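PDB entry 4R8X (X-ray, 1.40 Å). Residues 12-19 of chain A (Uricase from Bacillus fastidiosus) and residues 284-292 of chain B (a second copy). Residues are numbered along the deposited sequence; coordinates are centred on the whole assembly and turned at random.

Chain A (12-19) VYVFRTYA
Chain B (284-292) FKGAVFTEP

How do the two backbones meet? Residues 12-17 of chain A are extended and run antiparallel, at 147° between N-to-C directions, to the short strand 288-290 of chain B. F15(A) and F289(B) form the hydrogen-bonded pair, CA to CA 4.9 Å: F15(A) N donates to F289(B) O at 2.9 Å and F289(B) N to F15(A) O at 2.8 Å. R16(A) and V288(B) follow as a non-hydrogen-bonded pair, their CA atoms 4.4 Å apart, and T17(A) N then donates to A287(B) O at 3.0 Å. Between these bonds lie two CA-H...O contacts, V288(B) CA to F15(A) O at 3.3 Å and R16(A) CA to A287(B) O at 3.4 Å.

Which side chains extend this ladder? A threonine hydroxyl does so near each end. T290(B), phi/psi -146/175 and chi1 t, donates from OG1 to Y13(A) O at 2.7 Å. T17(A), chi1 p at 43°, donates from OG1 to F284(B) O, also at 2.7 Å. That carbonyl belongs to a type II turn, F284(B) to A287(B), closed by A287(B) N to F284(B) O at 3.3 Å. G286(B) sits in it at phi/psi 81/6, a positive phi that favours glycine.

What is packed around the sheet? On one face, where F15(A) and F289(B) both have chi1 m, F15(A) CB lies 4.1 Å from F289(B) CB; on the other, V14(A) CG1 meets V288(B) CG1 at 3.8 Å, both valines t. These four apolar residues are buried, as suits their side chains. Y13(A), chi1 -71° and chi2 -82°, offers a ring face to E291(B), whose m, m side chain places CG 3.8 Å from the ring centroid; the aliphatic part of the glutamate thus makes a CH-pi contact, while its OE1 is bonded elsewhere in the structure. Together the stretches bury 661 Å².

How are the charged groups accommodated? R16(A), t, p, t with chi4 -83°, folds back on its own chain: NE donates to T17(A) O at 3.0 Å, and NH2 makes a weak bond to Y18(A) O at 3.4 Å. Y18(A) leaves the strand at phi/psi 55/54. The long side chain of K285(B), t, p, t, t, brings its NZ to 3.6 Å from R16(A) NH2, a pairing of like charges. One water links the chains here, donating to Y18(A) O at 2.7 Å and accepting from K285(B) NZ at 3.1 Å.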

# COMPACT_ATOMS: atom_id res chain seq x y z
N VAL A 12 7.61 -6.67 15.48
CA VAL A 12 7.44 -6.66 16.93
C VAL A 12 7.16 -5.23 17.36
O VAL A 12 8.06 -4.45 17.66
CB VAL A 12 8.64 -7.24 17.69
CG1 VAL A 12 8.40 -7.16 19.21
CG2 VAL A 12 8.90 -8.68 17.26
N TYR A 13 5.89 -4.85 17.33
CA TYR A 13 5.51 -3.53 17.77
C TYR A 13 5.64 -3.44 19.28
O TYR A 13 5.14 -4.29 20.01
CB TYR A 13 4.09 -3.18 17.32
CG TYR A 13 3.99 -2.95 15.84
CD1 TYR A 13 4.33 -1.71 15.28
CD2 TYR A 13 3.53 -3.95 14.98
CE1 TYR A 13 4.24 -1.49 13.91
CE2 TYR A 13 3.44 -3.74 13.60
CZ TYR A 13 3.79 -2.50 13.08
OH TYR A 13 3.70 -2.25 11.73
N VAL A 14 6.35 -2.41 19.73
CA VAL A 14 6.61 -2.23 21.15
C VAL A 14 6.39 -0.76 21.46
O VAL A 14 7.10 0.09 20.93
CB VAL A 14 8.05 -2.60 21.53
CG1 VAL A 14 8.14 -2.80 23.01
CG2 VAL A 14 8.51 -3.87 20.83
N PHE A 15 5.41 -0.47 22.31
CA PHE A 15 5.06 0.90 22.63
C PHE A 15 5.20 1.13 24.11
O PHE A 15 4.32 0.77 24.90
CB PHE A 15 3.63 1.21 22.19
CG PHE A 15 3.32 0.79 20.78
CD1 PHE A 15 4.20 1.06 19.73
CD2 PHE A 15 2.14 0.12 20.49
CE1 PHE A 15 3.89 0.67 18.43
CE2 PHE A 15 1.84 -0.28 19.22
CZ PHE A 15 2.70 0.00 18.18
N ARG A 16 6.33 1.69 24.51
CA ARG A 16 6.55 2.03 25.91
C ARG A 16 6.03 3.44 26.20
O ARG A 16 6.32 4.38 25.45
CB ARG A 16 8.04 1.92 26.24
CG ARG A 16 8.50 2.69 27.46
CD ARG A 16 8.06 2.05 28.77
NE ARG A 16 8.50 2.89 29.87
CZ ARG A 16 9.73 2.85 30.39
NH1 ARG A 16 10.61 1.97 29.92
NH2 ARG A 16 10.07 3.67 31.37
N THR A 17 5.26 3.60 27.27
CA THR A 17 4.82 4.94 27.65
C THR A 17 5.68 5.51 28.77
O THR A 17 6.14 4.78 29.64
CB THR A 17 3.32 5.01 28.00
OG1 THR A 17 2.95 3.89 28.82
CG2 THR A 17 2.48 5.01 26.74
N TYR A 18 5.90 6.82 28.70
CA TYR A 18 6.69 7.54 29.70
C TYR A 18 8.10 6.98 29.90
O TYR A 18 8.49 6.65 31.02
CB TYR A 18 5.91 7.67 31.02
CG TYR A 18 4.66 8.51 30.87
CD1 TYR A 18 4.74 9.89 30.74
CD2 TYR A 18 3.40 7.92 30.84
CE1 TYR A 18 3.60 10.67 30.59
CE2 TYR A 18 2.25 8.69 30.69
CZ TYR A 18 2.36 10.07 30.56
OH TYR A 18 1.22 10.83 30.41
N ALA A 19 8.84 6.86 28.81
CA ALA A 19 10.26 6.54 28.90
C ALA A 19 11.00 7.79 29.37
O ALA A 19 10.46 8.89 29.33
CB ALA A 19 10.79 6.09 27.55
N PHE B 284 0.10 4.86 33.44
CA PHE B 284 0.81 4.29 32.30
C PHE B 284 2.34 4.37 32.45
O PHE B 284 3.08 4.16 31.49
CB PHE B 284 0.36 4.95 30.99
CG PHE B 284 -1.06 4.65 30.62
CD1 PHE B 284 -1.60 3.39 30.82
CD2 PHE B 284 -1.87 5.63 30.07
CE1 PHE B 284 -2.91 3.11 30.47
CE2 PHE B 284 -3.19 5.36 29.73
CZ PHE B 284 -3.71 4.10 29.93
N LYS B 285 2.80 4.68 33.65
CA LYS B 285 4.23 4.68 33.92
C LYS B 285 4.76 3.25 33.82
O LYS B 285 4.28 2.36 34.52
CB LYS B 285 4.51 5.26 35.31
CG LYS B 285 5.82 4.82 35.95
CD LYS B 285 7.02 5.38 35.21
CE LYS B 285 8.31 4.70 35.66
NZ LYS B 285 9.42 4.89 34.70
N GLY B 286 5.73 3.03 32.94
CA GLY B 286 6.36 1.73 32.81
C GLY B 286 5.56 0.74 31.98
O GLY B 286 5.91 -0.43 31.88
N ALA B 287 4.48 1.22 31.38
CA ALA B 287 3.60 0.34 30.61
C ALA B 287 4.14 0.09 29.21
O ALA B 287 4.77 0.96 28.60
CB ALA B 287 2.20 0.92 30.52
N VAL B 288 3.88 -1.11 28.70
CA VAL B 288 4.23 -1.47 27.33
C VAL B 288 3.00 -2.04 26.63
O VAL B 288 2.30 -2.89 27.18
CB VAL B 288 5.37 -2.51 27.30
CG1 VAL B 288 5.68 -2.90 25.87
CG2 VAL B 288 6.61 -1.96 28.00
N PHE B 289 2.75 -1.54 25.42
CA PHE B 289 1.62 -1.94 24.60
C PHE B 289 2.10 -2.48 23.27
O PHE B 289 3.27 -2.33 22.91
CB PHE B 289 0.71 -0.74 24.37
CG PHE B 289 0.22 -0.10 25.64
CD1 PHE B 289 -0.90 -0.60 26.31
CD2 PHE B 289 0.89 0.98 26.19
CE1 PHE B 289 -1.33 -0.03 27.50
CE2 PHE B 289 0.46 1.56 27.38
CZ PHE B 289 -0.66 1.05 28.03
N THR B 290 1.20 -3.11 22.53
CA THR B 290 1.53 -3.58 21.19
C THR B 290 0.30 -3.48 20.29
O THR B 290 -0.79 -3.13 20.74
CB THR B 290 2.10 -5.01 21.23
OG1 THR B 290 2.68 -5.33 19.95
CG2 THR B 290 1.02 -6.02 21.54
N GLU B 291 0.47 -3.78 19.01
CA GLU B 291 -0.68 -3.73 18.11
C GLU B 291 -1.61 -4.90 18.37
O GLU B 291 -1.15 -5.99 18.69
CB GLU B 291 -0.25 -3.74 16.63
CG GLU B 291 0.52 -2.50 16.16
CD GLU B 291 -0.33 -1.24 16.06
OE1 GLU B 291 0.05 -0.36 15.26
OE2 GLU B 291 -1.34 -1.10 16.79
N PRO B 292 -2.92 -4.67 18.22
CA PRO B 292 -3.94 -5.70 18.41
C PRO B 292 -4.05 -6.57 17.17
O PRO B 292 -3.38 -6.31 16.17
CB PRO B 292 -5.21 -4.87 18.58
CG PRO B 292 -4.97 -3.68 17.68
CD PRO B 292 -3.50 -3.37 17.87
O HOH W 1 10.45 7.08 32.76